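Local coordinates for protein aspartate aminotransferase (Thermotoga maritima, PDB 1O4S) that catalyses the reversible transfer of an amino group from L-aspartate to 2-oxoglutarate, giving oxaloacetate and L-glutamate, with pyridoxal 5'-phosphate as cofactor, at residues 27-32 with 340-345; 51-56 with 299-304; 159-164 with 187-192; 328-333 with 358-363; 348-353 with 376-381. All coordinates share one frame; numbering follows the deposited sequence.

Contact 1: 27-32 with 340-345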
# COMPACT_ATOMS: atom_id res chain seq x y z
N MET B 27 -20.48 5.07 6.83
CA MET B 27 -20.69 3.92 5.93
C MET B 27 -22.19 3.64 5.67
O MET B 27 -22.57 3.19 4.59
CB MET B 27 -20.00 2.65 6.46
CG MET B 27 -18.61 2.37 5.80
SD MET B 27 -17.45 1.24 6.75
CE MET B 27 -15.89 1.40 5.69
N GLU B 28 -23.02 3.92 6.67
CA GLU B 28 -24.46 3.71 6.55
C GLU B 28 -25.09 4.83 5.68
O GLU B 28 -25.93 4.55 4.82
CB GLU B 28 -25.12 3.64 7.94
CG GLU B 28 -24.54 2.56 8.88
CD GLU B 28 -23.39 3.04 9.79
OE1 GLU B 28 -22.94 4.23 9.68
OE2 GLU B 28 -22.91 2.23 10.64
N LEU B 29 -24.64 6.07 5.86
CA LEU B 29 -25.14 7.21 5.08
C LEU B 29 -24.79 7.12 3.59
O LEU B 29 -25.60 7.52 2.75
CB LEU B 29 -24.66 8.55 5.66
CG LEU B 29 -25.56 9.07 6.79
CD1 LEU B 29 -24.84 10.09 7.62
CD2 LEU B 29 -26.87 9.67 6.26
N ASP B 30 -23.62 6.58 3.25
CA ASP B 30 -23.22 6.37 1.85
C ASP B 30 -24.07 5.29 1.17
O ASP B 30 -24.45 5.43 0.00
CB ASP B 30 -21.74 5.99 1.76
CG ASP B 30 -20.82 7.10 2.22
OD1 ASP B 30 -19.72 6.76 2.72
OD2 ASP B 30 -21.11 8.33 2.13
N ALA B 31 -24.34 4.22 1.92
CA ALA B 31 -25.22 3.14 1.49
C ALA B 31 -26.65 3.66 1.29
O ALA B 31 -27.33 3.26 0.35
CB ALA B 31 -25.22 2.00 2.52
N LYS B 32 -27.08 4.56 2.17
CA LYS B 32 -28.37 5.20 2.05
C LYS B 32 -28.47 6.06 0.77
O LYS B 32 -29.45 5.98 0.04
CB LYS B 32 -28.68 6.02 3.30
CG LYS B 32 -28.94 5.16 4.57
CD LYS B 32 -29.67 5.96 5.65
CE LYS B 32 -29.59 5.32 7.04
NZ LYS B 32 -28.35 5.75 7.75
N PHE B 340 -29.43 15.10 11.44
CA PHE B 340 -29.54 16.17 10.45
C PHE B 340 -29.29 15.62 9.03
O PHE B 340 -30.04 15.91 8.10
CB PHE B 340 -28.56 17.31 10.74
CG PHE B 340 -28.72 18.51 9.81
CD1 PHE B 340 -29.41 19.64 10.23
CD2 PHE B 340 -28.17 18.50 8.52
CE1 PHE B 340 -29.56 20.76 9.39
CE2 PHE B 340 -28.32 19.61 7.67
CZ PHE B 340 -29.00 20.74 8.11
N CYS B 341 -28.24 14.82 8.89
CA CYS B 341 -27.82 14.31 7.59
C CYS B 341 -28.71 13.19 7.09
O CYS B 341 -28.92 13.06 5.88
CB CYS B 341 -26.39 13.83 7.65
SG CYS B 341 -25.22 15.17 7.87
N GLU B 342 -29.23 12.37 8.02
CA GLU B 342 -30.14 11.27 7.69
C GLU B 342 -31.43 11.83 7.09
O GLU B 342 -31.93 11.32 6.10
CB GLU B 342 -30.46 10.41 8.94
CG GLU B 342 -29.35 9.42 9.30
CD GLU B 342 -29.64 8.61 10.58
OE1 GLU B 342 -30.65 8.86 11.28
OE2 GLU B 342 -28.83 7.69 10.88
N ARG B 343 -31.94 12.88 7.71
CA ARG B 343 -33.21 13.47 7.35
C ARG B 343 -33.13 14.28 6.07
O ARG B 343 -34.02 14.23 5.25
CB ARG B 343 -33.69 14.38 8.47
CG ARG B 343 -34.04 13.64 9.75
CD ARG B 343 -34.39 14.53 10.94
NE ARG B 343 -34.27 13.74 12.18
CZ ARG B 343 -35.28 13.18 12.86
NH1 ARG B 343 -36.55 13.33 12.48
NH2 ARG B 343 -35.00 12.48 13.97
N LEU B 344 -32.05 15.03 5.93
CA LEU B 344 -31.83 15.83 4.74
C LEU B 344 -31.68 14.89 3.55
O LEU B 344 -32.22 15.15 2.48
CB LEU B 344 -30.58 16.71 4.90
CG LEU B 344 -30.21 17.62 3.73
CD1 LEU B 344 -31.10 18.82 3.65
CD2 LEU B 344 -28.79 18.06 3.87
N LEU B 345 -30.96 13.79 3.74
CA LEU B 345 -30.88 12.79 2.70
C LEU B 345 -32.24 12.19 2.35
O LEU B 345 -32.60 12.14 1.19
CB LEU B 345 -29.91 11.68 3.07
CG LEU B 345 -29.71 10.60 2.00
CD1 LEU B 345 -29.17 11.18 0.67
CD2 LEU B 345 -28.80 9.51 2.52

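Contact 2: 51-56 with 299-304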
# COMPACT_ATOMS: atom_id res chain seq x y z
N PRO B 51 -11.76 15.84 -6.18
CA PRO B 51 -12.22 16.78 -7.20
C PRO B 51 -13.01 16.10 -8.31
O PRO B 51 -12.83 14.91 -8.62
CB PRO B 51 -10.91 17.45 -7.70
CG PRO B 51 -9.91 17.14 -6.64
CD PRO B 51 -10.29 15.80 -6.09
N ASP B 52 -13.94 16.84 -8.87
CA ASP B 52 -14.77 16.34 -9.97
C ASP B 52 -14.16 16.69 -11.34
O ASP B 52 -14.86 17.11 -12.26
CB ASP B 52 -16.18 16.93 -9.83
CG ASP B 52 -16.19 18.46 -9.84
OD1 ASP B 52 -15.34 19.08 -9.19
OD2 ASP B 52 -17.04 19.13 -10.45
N PHE B 53 -12.85 16.65 -11.45
CA PHE B 53 -12.19 16.98 -12.69
C PHE B 53 -11.55 15.66 -13.13
O PHE B 53 -11.30 14.77 -12.32
CB PHE B 53 -11.13 18.07 -12.48
CG PHE B 53 -11.67 19.47 -12.51
CD1 PHE B 53 -11.31 20.35 -13.50
CD2 PHE B 53 -12.54 19.91 -11.52
CE1 PHE B 53 -11.83 21.66 -13.53
CE2 PHE B 53 -13.05 21.20 -11.54
CZ PHE B 53 -12.69 22.06 -12.55
N PRO B 54 -11.31 15.51 -14.43
CA PRO B 54 -10.60 14.33 -14.92
C PRO B 54 -9.15 14.48 -14.60
O PRO B 54 -8.71 15.57 -14.23
CB PRO B 54 -10.84 14.36 -16.46
CG PRO B 54 -11.19 15.80 -16.80
CD PRO B 54 -11.67 16.44 -15.52
N THR B 55 -8.41 13.40 -14.74
CA THR B 55 -6.97 13.46 -14.86
C THR B 55 -6.61 14.38 -16.03
O THR B 55 -7.18 14.25 -17.10
CB THR B 55 -6.43 12.06 -15.16
OG1 THR B 55 -6.70 11.21 -14.05
CG2 THR B 55 -4.93 12.09 -15.33
N PRO B 56 -5.68 15.32 -15.86
CA PRO B 56 -5.31 16.19 -16.97
C PRO B 56 -4.88 15.42 -18.19
O PRO B 56 -4.14 14.46 -18.07
CB PRO B 56 -4.16 17.00 -16.40
CG PRO B 56 -4.44 17.05 -14.95
CD PRO B 56 -4.94 15.67 -14.64
N VAL B 299 -8.40 25.28 -9.91
CA VAL B 299 -8.36 26.03 -8.66
C VAL B 299 -9.33 27.22 -8.76
O VAL B 299 -10.04 27.54 -7.79
CB VAL B 299 -6.92 26.52 -8.34
CG1 VAL B 299 -6.93 27.53 -7.19
CG2 VAL B 299 -5.98 25.34 -8.03
N GLN B 300 -9.39 27.86 -9.92
CA GLN B 300 -10.26 29.04 -10.08
C GLN B 300 -11.72 28.62 -10.09
O GLN B 300 -12.58 29.34 -9.57
CB GLN B 300 -9.93 29.84 -11.35
CG GLN B 300 -10.90 31.01 -11.66
CD GLN B 300 -10.91 32.18 -10.61
OE1 GLN B 300 -11.88 32.96 -10.56
NE2 GLN B 300 -9.83 32.30 -9.80
N THR B 301 -11.99 27.48 -10.71
CA THR B 301 -13.32 26.90 -10.67
C THR B 301 -13.77 26.63 -9.21
O THR B 301 -14.88 26.95 -8.84
CB THR B 301 -13.36 25.59 -11.47
OG1 THR B 301 -13.04 25.83 -12.86
CG2 THR B 301 -14.77 25.03 -11.41
N PHE B 302 -12.89 26.05 -8.40
CA PHE B 302 -13.18 25.81 -6.99
C PHE B 302 -13.32 27.11 -6.18
O PHE B 302 -14.17 27.20 -5.30
CB PHE B 302 -12.14 24.89 -6.34
CG PHE B 302 -12.46 23.42 -6.48
CD1 PHE B 302 -13.39 22.83 -5.66
CD2 PHE B 302 -11.85 22.65 -7.45
CE1 PHE B 302 -13.69 21.47 -5.80
CE2 PHE B 302 -12.13 21.30 -7.56
CZ PHE B 302 -13.06 20.72 -6.74
N LYS B 303 -12.50 28.11 -6.50
CA LYS B 303 -12.58 29.42 -5.83
C LYS B 303 -13.96 30.04 -6.02
O LYS B 303 -14.55 30.54 -5.09
CB LYS B 303 -11.51 30.38 -6.35
CG LYS B 303 -11.41 31.75 -5.65
CD LYS B 303 -10.13 32.47 -6.08
CE LYS B 303 -9.96 33.78 -5.34
NZ LYS B 303 -8.92 34.70 -5.93
N GLU B 304 -14.47 29.98 -7.25
CA GLU B 304 -15.75 30.59 -7.53
C GLU B 304 -16.94 29.79 -6.99
O GLU B 304 -17.97 30.38 -6.65
CB GLU B 304 -15.85 30.96 -9.01
CG GLU B 304 -16.51 29.99 -9.94
CD GLU B 304 -16.74 30.63 -11.30
OE1 GLU B 304 -16.03 31.65 -11.59
OE2 GLU B 304 -17.61 30.12 -12.08

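Contact 3: 159-164 with 187-192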
# COMPACT_ATOMS: atom_id res chain seq x y z
N ASN B 159 -12.07 30.38 14.90
CA ASN B 159 -11.81 30.11 13.48
C ASN B 159 -11.10 28.78 13.25
O ASN B 159 -10.34 28.61 12.29
CB ASN B 159 -11.02 31.26 12.81
CG ASN B 159 -11.73 32.63 12.90
OD1 ASN B 159 -11.07 33.65 13.11
ND2 ASN B 159 -13.06 32.64 12.73
N PHE B 160 -11.36 27.83 14.15
CA PHE B 160 -10.70 26.52 14.21
C PHE B 160 -9.17 26.60 14.23
O PHE B 160 -8.48 25.71 13.73
CB PHE B 160 -11.20 25.64 13.07
CG PHE B 160 -12.64 25.26 13.19
CD1 PHE B 160 -13.56 25.67 12.24
CD2 PHE B 160 -13.07 24.49 14.26
CE1 PHE B 160 -14.91 25.29 12.34
CE2 PHE B 160 -14.41 24.12 14.37
CZ PHE B 160 -15.33 24.53 13.40
N GLN B 161 -8.64 27.66 14.83
CA GLN B 161 -7.20 27.84 14.97
C GLN B 161 -6.74 27.20 16.28
O GLN B 161 -7.31 27.46 17.34
CB GLN B 161 -6.80 29.32 14.95
CG GLN B 161 -7.18 30.07 13.67
CD GLN B 161 -6.43 29.54 12.45
OE1 GLN B 161 -5.24 29.21 12.55
NE2 GLN B 161 -7.11 29.48 11.31
N PRO B 162 -5.73 26.34 16.19
CA PRO B 162 -5.16 25.71 17.38
C PRO B 162 -4.36 26.71 18.22
O PRO B 162 -3.78 27.68 17.71
CB PRO B 162 -4.26 24.63 16.80
CG PRO B 162 -4.01 25.02 15.40
CD PRO B 162 -5.08 25.88 14.95
N SER B 163 -4.38 26.45 19.52
CA SER B 163 -3.73 27.30 20.50
C SER B 163 -2.34 26.72 20.81
O SER B 163 -2.22 25.60 21.31
CB SER B 163 -4.60 27.38 21.74
OG SER B 163 -3.89 27.97 22.81
N LEU B 164 -1.31 27.47 20.46
CA LEU B 164 0.08 27.03 20.62
C LEU B 164 0.41 26.88 22.09
O LEU B 164 1.13 25.96 22.54
CB LEU B 164 0.98 28.08 20.02
CG LEU B 164 2.47 27.81 19.95
CD1 LEU B 164 2.74 26.70 18.95
CD2 LEU B 164 3.20 29.14 19.57
N THR B 187 -12.63 21.62 7.62
CA THR B 187 -13.07 23.00 7.85
C THR B 187 -12.69 23.95 6.74
O THR B 187 -13.29 24.99 6.62
CB THR B 187 -12.52 23.57 9.16
OG1 THR B 187 -11.09 23.62 9.13
CG2 THR B 187 -12.90 22.71 10.38
N GLY B 188 -11.67 23.60 5.97
CA GLY B 188 -11.11 24.49 4.99
C GLY B 188 -10.27 25.61 5.52
O GLY B 188 -9.92 26.48 4.76
N VAL B 189 -9.94 25.63 6.81
CA VAL B 189 -9.10 26.70 7.32
C VAL B 189 -7.64 26.43 7.01
O VAL B 189 -7.23 25.31 6.71
CB VAL B 189 -9.26 26.97 8.84
CG1 VAL B 189 -10.73 27.25 9.18
CG2 VAL B 189 -8.65 25.82 9.70
N VAL B 190 -6.87 27.52 7.10
CA VAL B 190 -5.46 27.54 6.85
C VAL B 190 -4.85 28.09 8.14
O VAL B 190 -5.26 29.12 8.65
CB VAL B 190 -5.22 28.46 5.65
CG1 VAL B 190 -3.92 29.21 5.75
CG2 VAL B 190 -5.33 27.71 4.34
N TYR B 191 -3.86 27.40 8.67
CA TYR B 191 -3.24 27.77 9.93
C TYR B 191 -2.34 28.99 9.79
O TYR B 191 -1.62 29.14 8.81
CB TYR B 191 -2.46 26.59 10.50
CG TYR B 191 -3.30 25.45 11.07
CD1 TYR B 191 -4.69 25.53 11.16
CD2 TYR B 191 -2.68 24.29 11.56
CE1 TYR B 191 -5.46 24.46 11.71
CE2 TYR B 191 -3.43 23.23 12.13
CZ TYR B 191 -4.81 23.33 12.19
OH TYR B 191 -5.56 22.33 12.75
N ARG B 192 -2.37 29.84 10.83
CA ARG B 192 -1.73 31.13 10.86
C ARG B 192 -0.23 30.92 10.93
O ARG B 192 0.25 29.95 11.52
CB ARG B 192 -2.20 31.93 12.10
CG ARG B 192 -3.71 32.30 12.15
CD ARG B 192 -4.14 33.55 11.29
NE ARG B 192 -4.13 34.83 12.03
CZ ARG B 192 -4.43 36.03 11.50
NH1 ARG B 192 -4.75 36.17 10.21
NH2 ARG B 192 -4.40 37.12 12.27
O HOH W 1 -8.06 22.92 13.32

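Contact 4: 328-333 with 358-363. With SO4 (sulfate ion), chain L.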
# COMPACT_ATOMS: atom_id res chain seq x y z
N TYR B 328 -14.13 21.98 1.14
CA TYR B 328 -15.12 21.73 2.19
C TYR B 328 -15.60 23.01 2.89
O TYR B 328 -14.89 24.03 3.00
CB TYR B 328 -14.56 20.77 3.23
CG TYR B 328 -13.83 19.63 2.61
CD1 TYR B 328 -14.52 18.62 1.97
CD2 TYR B 328 -12.43 19.61 2.58
CE1 TYR B 328 -13.87 17.60 1.36
CE2 TYR B 328 -11.76 18.57 1.98
CZ TYR B 328 -12.49 17.56 1.35
OH TYR B 328 -11.87 16.47 0.76
N LEU B 329 -16.84 22.92 3.36
CA LEU B 329 -17.42 23.93 4.19
C LEU B 329 -18.05 23.19 5.39
O LEU B 329 -18.88 22.29 5.22
CB LEU B 329 -18.45 24.74 3.38
CG LEU B 329 -18.84 26.05 4.07
CD1 LEU B 329 -19.05 27.18 3.08
CD2 LEU B 329 -20.07 25.84 4.93
N PHE B 330 -17.64 23.58 6.60
CA PHE B 330 -18.06 22.89 7.81
C PHE B 330 -19.04 23.80 8.59
O PHE B 330 -18.62 24.69 9.33
CB PHE B 330 -16.81 22.56 8.63
CG PHE B 330 -16.97 21.40 9.59
CD1 PHE B 330 -16.68 21.55 10.93
CD2 PHE B 330 -17.36 20.15 9.13
CE1 PHE B 330 -16.81 20.49 11.80
CE2 PHE B 330 -17.48 19.09 9.98
CZ PHE B 330 -17.21 19.25 11.31
N PHE B 331 -20.33 23.58 8.43
CA PHE B 331 -21.29 24.51 9.04
C PHE B 331 -22.02 23.94 10.25
O PHE B 331 -22.00 22.75 10.48
CB PHE B 331 -22.23 25.15 8.01
CG PHE B 331 -23.23 24.21 7.34
CD1 PHE B 331 -22.93 23.61 6.12
CD2 PHE B 331 -24.50 24.03 7.87
CE1 PHE B 331 -23.87 22.80 5.46
CE2 PHE B 331 -25.45 23.21 7.23
CZ PHE B 331 -25.14 22.60 6.01
N LYS B 332 -22.64 24.84 11.01
CA LYS B 332 -23.26 24.53 12.29
C LYS B 332 -24.73 24.17 12.08
O LYS B 332 -25.46 24.86 11.35
CB LYS B 332 -23.12 25.73 13.23
CG LYS B 332 -23.51 25.50 14.69
CD LYS B 332 -22.32 25.20 15.61
CE LYS B 332 -22.80 24.86 17.04
NZ LYS B 332 -23.15 23.40 17.19
N VAL B 333 -25.13 23.05 12.66
CA VAL B 333 -26.52 22.59 12.61
C VAL B 333 -27.10 22.54 14.03
O VAL B 333 -26.37 22.39 15.01
CB VAL B 333 -26.63 21.20 11.89
CG1 VAL B 333 -26.24 21.31 10.43
CG2 VAL B 333 -25.81 20.12 12.60
N PHE B 358 -15.74 13.63 12.19
CA PHE B 358 -14.50 14.38 12.35
C PHE B 358 -14.26 14.79 13.82
O PHE B 358 -13.45 15.69 14.11
CB PHE B 358 -14.58 15.61 11.45
CG PHE B 358 -14.97 15.27 10.02
CD1 PHE B 358 -14.00 14.87 9.10
CD2 PHE B 358 -16.30 15.36 9.59
CE1 PHE B 358 -14.36 14.56 7.74
CE2 PHE B 358 -16.67 15.05 8.26
CZ PHE B 358 -15.67 14.63 7.34
N LEU B 359 -14.96 14.12 14.73
CA LEU B 359 -14.95 14.38 16.18
C LEU B 359 -15.41 15.78 16.58
O LEU B 359 -14.99 16.31 17.60
CB LEU B 359 -13.57 14.10 16.78
CG LEU B 359 -13.00 12.72 16.40
CD1 LEU B 359 -11.69 12.41 17.17
CD2 LEU B 359 -14.06 11.64 16.61
N LYS B 360 -16.30 16.37 15.78
CA LYS B 360 -16.88 17.67 16.08
C LYS B 360 -18.38 17.66 15.82
O LYS B 360 -18.84 18.11 14.75
CB LYS B 360 -16.20 18.78 15.27
CG LYS B 360 -16.61 20.18 15.73
CD LYS B 360 -15.80 20.63 16.93
CE LYS B 360 -16.31 21.97 17.43
NZ LYS B 360 -15.42 22.55 18.44
N PRO B 361 -19.13 17.12 16.78
CA PRO B 361 -20.60 17.07 16.69
C PRO B 361 -21.26 18.45 16.58
O PRO B 361 -20.69 19.47 16.95
CB PRO B 361 -21.01 16.38 18.00
CG PRO B 361 -19.75 15.61 18.43
CD PRO B 361 -18.63 16.51 18.02
N GLY B 362 -22.48 18.48 16.05
CA GLY B 362 -23.20 19.72 15.85
C GLY B 362 -22.77 20.50 14.62
O GLY B 362 -23.09 21.68 14.49
N PHE B 363 -22.03 19.84 13.74
CA PHE B 363 -21.57 20.43 12.48
C PHE B 363 -21.82 19.43 11.37
O PHE B 363 -22.02 18.24 11.61
CB PHE B 363 -20.07 20.75 12.55
CG PHE B 363 -19.74 21.98 13.35
CD1 PHE B 363 -19.51 21.89 14.73
CD2 PHE B 363 -19.62 23.22 12.73
CE1 PHE B 363 -19.18 23.02 15.49
CE2 PHE B 363 -19.30 24.36 13.46
CZ PHE B 363 -19.08 24.28 14.85
S SO4 L . -17.70 25.82 18.57
O1 SO4 L . -16.80 24.95 17.80
O2 SO4 L . -19.10 25.64 18.11
O3 SO4 L . -17.60 25.36 19.96
O4 SO4 L . -17.25 27.22 18.49

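Contact 5: 348-353 with 376-381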
# COMPACT_ATOMS: atom_id res chain seq x y z
N LYS B 348 -34.81 15.48 1.30
CA LYS B 348 -34.35 16.41 0.26
C LYS B 348 -33.38 15.78 -0.73
O LYS B 348 -33.06 16.39 -1.74
CB LYS B 348 -33.67 17.65 0.88
CG LYS B 348 -34.59 18.59 1.68
CD LYS B 348 -35.83 19.03 0.90
CE LYS B 348 -36.68 19.95 1.73
NZ LYS B 348 -37.78 20.53 0.94
N LYS B 349 -32.95 14.54 -0.46
CA LYS B 349 -31.99 13.81 -1.30
C LYS B 349 -30.73 14.65 -1.55
O LYS B 349 -30.20 14.70 -2.68
CB LYS B 349 -32.63 13.31 -2.60
CG LYS B 349 -34.14 13.03 -2.55
CD LYS B 349 -34.51 11.75 -1.86
CE LYS B 349 -36.00 11.47 -1.99
NZ LYS B 349 -36.85 12.11 -0.93
N VAL B 350 -30.27 15.30 -0.48
CA VAL B 350 -28.93 15.89 -0.41
C VAL B 350 -28.11 15.17 0.63
O VAL B 350 -28.54 15.00 1.79
CB VAL B 350 -28.97 17.40 -0.07
CG1 VAL B 350 -27.54 17.98 -0.06
CG2 VAL B 350 -29.87 18.15 -1.03
N ALA B 351 -26.92 14.75 0.22
CA ALA B 351 -25.97 14.05 1.07
C ALA B 351 -24.83 14.94 1.60
O ALA B 351 -24.02 15.48 0.85
CB ALA B 351 -25.42 12.85 0.34
N LEU B 352 -24.79 15.06 2.94
CA LEU B 352 -23.68 15.69 3.66
C LEU B 352 -23.06 14.70 4.66
O LEU B 352 -23.58 13.62 4.91
CB LEU B 352 -24.15 16.95 4.38
CG LEU B 352 -24.94 17.99 3.57
CD1 LEU B 352 -25.60 19.04 4.44
CD2 LEU B 352 -24.05 18.66 2.58
N VAL B 353 -21.91 15.08 5.20
CA VAL B 353 -21.20 14.23 6.12
C VAL B 353 -21.36 14.78 7.55
O VAL B 353 -21.04 15.91 7.80
CB VAL B 353 -19.71 14.18 5.78
CG1 VAL B 353 -19.01 13.17 6.68
CG2 VAL B 353 -19.51 13.82 4.29
N THR B 376 -26.45 25.00 -6.47
CA THR B 376 -27.56 25.92 -6.36
C THR B 376 -28.82 25.18 -5.97
O THR B 376 -29.57 25.64 -5.12
CB THR B 376 -27.81 26.67 -7.68
OG1 THR B 376 -26.69 27.48 -8.00
CG2 THR B 376 -28.95 27.69 -7.50
N GLU B 377 -29.06 24.06 -6.64
CA GLU B 377 -30.22 23.24 -6.35
C GLU B 377 -30.11 22.67 -4.94
O GLU B 377 -31.10 22.64 -4.23
CB GLU B 377 -30.38 22.10 -7.36
CG GLU B 377 -31.81 21.92 -7.86
CD GLU B 377 -32.63 20.86 -7.15
OE1 GLU B 377 -32.19 19.69 -7.28
OE2 GLU B 377 -33.71 21.19 -6.53
N ALA B 378 -28.92 22.21 -4.54
CA ALA B 378 -28.76 21.62 -3.20
C ALA B 378 -28.98 22.67 -2.13
O ALA B 378 -29.65 22.41 -1.15
CB ALA B 378 -27.38 20.97 -3.04
N LEU B 379 -28.43 23.86 -2.35
CA LEU B 379 -28.51 24.95 -1.38
C LEU B 379 -29.93 25.48 -1.24
O LEU B 379 -30.32 25.92 -0.14
CB LEU B 379 -27.55 26.08 -1.72
CG LEU B 379 -26.11 25.70 -1.35
CD1 LEU B 379 -25.07 26.55 -2.09
CD2 LEU B 379 -25.92 25.80 0.16
N ASP B 380 -30.68 25.39 -2.34
CA ASP B 380 -32.13 25.59 -2.37
C ASP B 380 -32.83 24.62 -1.43
O ASP B 380 -33.65 25.02 -0.62
CB ASP B 380 -32.69 25.32 -3.78
CG ASP B 380 -32.73 26.54 -4.66
OD1 ASP B 380 -33.02 26.40 -5.87
OD2 ASP B 380 -32.51 27.69 -4.22
N ARG B 381 -32.52 23.33 -1.60
CA ARG B 381 -33.20 22.28 -0.83
C ARG B 381 -32.84 22.38 0.64
O ARG B 381 -33.70 22.19 1.50
CB ARG B 381 -32.80 20.90 -1.33
CG ARG B 381 -33.23 20.55 -2.75
CD ARG B 381 -32.49 19.34 -3.23
NE ARG B 381 -32.86 18.90 -4.57
CZ ARG B 381 -32.59 17.69 -5.05
NH1 ARG B 381 -32.01 16.77 -4.29
NH2 ARG B 381 -32.94 17.40 -6.29

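Contact 1: 27-32 with 340-345
Residues 27-32 and 340-345 are two stretches of helix running side by side in the same direction, their axes 3° apart and 10.8 Å from each other at closest approach. The backbones come nearest at L29 and E342, whose CA atoms are 6.9 Å apart. L29 points toward helix 337-348 and splits its two methyls: CD1 rests on C341 CB at 4.0 Å, while CD2 lies over E342, equally close to CA and CG. The L29 and E342 side chains cross at about a right angle. One turn along, L345 has CG anti to its backbone N (chi1 -177°), which carries CD2 across the gap to K32 CB at 3.6 Å and close to the carbonyl oxygen of L29. In this aminotransferase fold the contact joins helix 27-38, near the N terminus, to helix 337-348 of the C-terminal part, and P354 of strand 350-354 touches both L29 and C341. On the partly exposed flank, K32 bends at chi4 and brings NZ to within 3.7 Å of E342 OE2, a long salt bridge. E28 OE1 lies 6.9 Å from that same E342 OE2, so K32 is likely to soften the repulsion between the two carboxylates.

Contact 2: 51-56 with 299-304
F53 and F302 both set CG anti to their own carbonyl carbon (chi1 -84° and -88°), and so the two rings reach toward each other tip to tip from opposite backbones. D52 instead takes the crowded position between its backbone N and carbonyl carbon (chi1 58°), which turns its carboxylate alongside F302. The outer end of F302 is where most of the contact meets. Its CE2 lies 4.1 Å from F53 CE2, and its CZ touches P51 CB. D52 OD1 sits 3.7 Å from F302 CZ, with the carboxylate plane nearly perpendicular to the ring. One residue back on helix 296-315, T301 meets the tip of F53: F53 CZ is 3.8 Å from T301 CB, and T301 CG2 lies in the plane of the F53 ring at its edge. T301 OG1 is turned to its own helix and bonds the Y297 carbonyl. The loop sits next to the active site: the side chain of P51 comes within about 4 Å (nearest atoms) of that of K246, the lysine that carries the cofactor but is not joined to it in this model. K73 of the second subunit bonds P51 O. Between the two segments the contact is van der Waals packing; D52 OD2 is met by a salt bridge to R305, which also makes a cation-pi contact with F302, so carboxylate, guanidinium and ring probably steady one another.

Contact 3: 159-164 with 187-192
The touching parts of these two loops, 159-162 and 187-192, run 66° apart end to end and come closest where the CA atoms of Q161 and Y191 are 6.4 Å apart. Q161 bends at chi2 and lays its amide along the other backbone. Q161 NE2 donates to V190 O at 3.3 Å, the carbonyl being met from above its plane, and Q161 OE1 accepts a weak bond from R192 N at 3.4 Å. An alanine here removes both bonds and would probably loosen the hold of one loop on the other. These loops lead into helices 164-170 and 193-206 of the cofactor-binding domain, built on a seven-stranded mixed sheet, and T187 OG1 closes an ST turn with V189 N while also bonding N184. Two CH-pi contacts add apolar packing: T187 CG2 sits over the F160 ring, 3.8 Å from its centroid, and P162 CD lies over the Y191 ring. A water at the tyrosine edge donates to F160 O and lies 2.6 Å from Y191 OH.

Contact 4: 328-333 with 358-363
In the backbone, K332 and F363 form an antiparallel non-hydrogen-bonded pair, and F363 CA makes a CA-H...O contact of 3.1 Å with F331 O. The polar bonds converge on G362 O, which accepts from V333 N at 3.1 Å, nearly straight at 168°, and from K332 NZ at 3.2 Å, both donors above the carbonyl plane. Ring packing centres on F363: its CB presses on one face of F330 (3.4 Å to F330 CE1), the two rings near parallel but slid apart, while K332 CD covers a face of the F363 ring. F358 adds a third, oblique ring, and K360 CB lies at the edge of F330. An alanine at F363 takes away the ring under K332 CD and would probably loosen the aromatic cluster. K360 NZ pairs with E153 and donates to O1 of a sulfate ion, probably from the crystallisation liquor. The cluster lies on the small domain's four-stranded mixed sheet, F330 and F358 packing against R365, which by similarity binds L-aspartate.

Contact 5: 348-353 with 376-381
R381 NH1 is held by two carbonyl oxygens: K348 O, through a short but poorly angled and therefore weak bond of 2.8 Å, and D42 O, just before strand 44-45. A third carbonyl, K349 O, stands close to NH1 at an angle too poor to count. The other side of the guanidinium is fixed by E377, one turn earlier on the same helix: R381 NE donates to E377 OE2 at 3.1 Å, and R381 NH2 forms a salt bridge with E377 OE1 at 2.6 Å. So gripped, the flat group is unlikely to swing. The chain that carries it is extended from CG to NE, and its CD packs on V350 CG2 at 3.6 Å. In the alpha/beta small domain of this fold, helix 372-386 lies here against the start of strand 350-354, just where helix 337-348 ends; K349 leaves the helix with positive phi (53°), and K348 O and K349 O both come to face the arginine. One turn back toward the helix N terminus, A378 CB meets V350 CG1 at 4.2 Å. K348 and R381 slide past each other in opposite directions: K348 CB lies 4.0 Å from R381 CB, and K348 CG, CD and CE run beside R381 O.

From the N terminus, helix 27-38 opens contact 1 and the loop 51-56 opens contact 2. Contact 3, between 159-164 and 187-192, falls within the span of contact 2, which closes at 299-304 inside that of contact 1. Strand 328-332 opens contact 4 before contact 1 closes at 340-345, so they cross. Contact 5 opens at 348-353 before contact 4 closes at 358-363, crossing it, and ends at 376-381. Contact 1 pairs two helices, contact 2 joins the loop before helix 57-68 to helix 296-315, contact 4 joins strand 328-332 to the start of strand 363-367, and contact 5 sets helix 372-386 on strand 350-354. Through F160 on F330, contact 3 joins the cofactor-binding domain to contact 4.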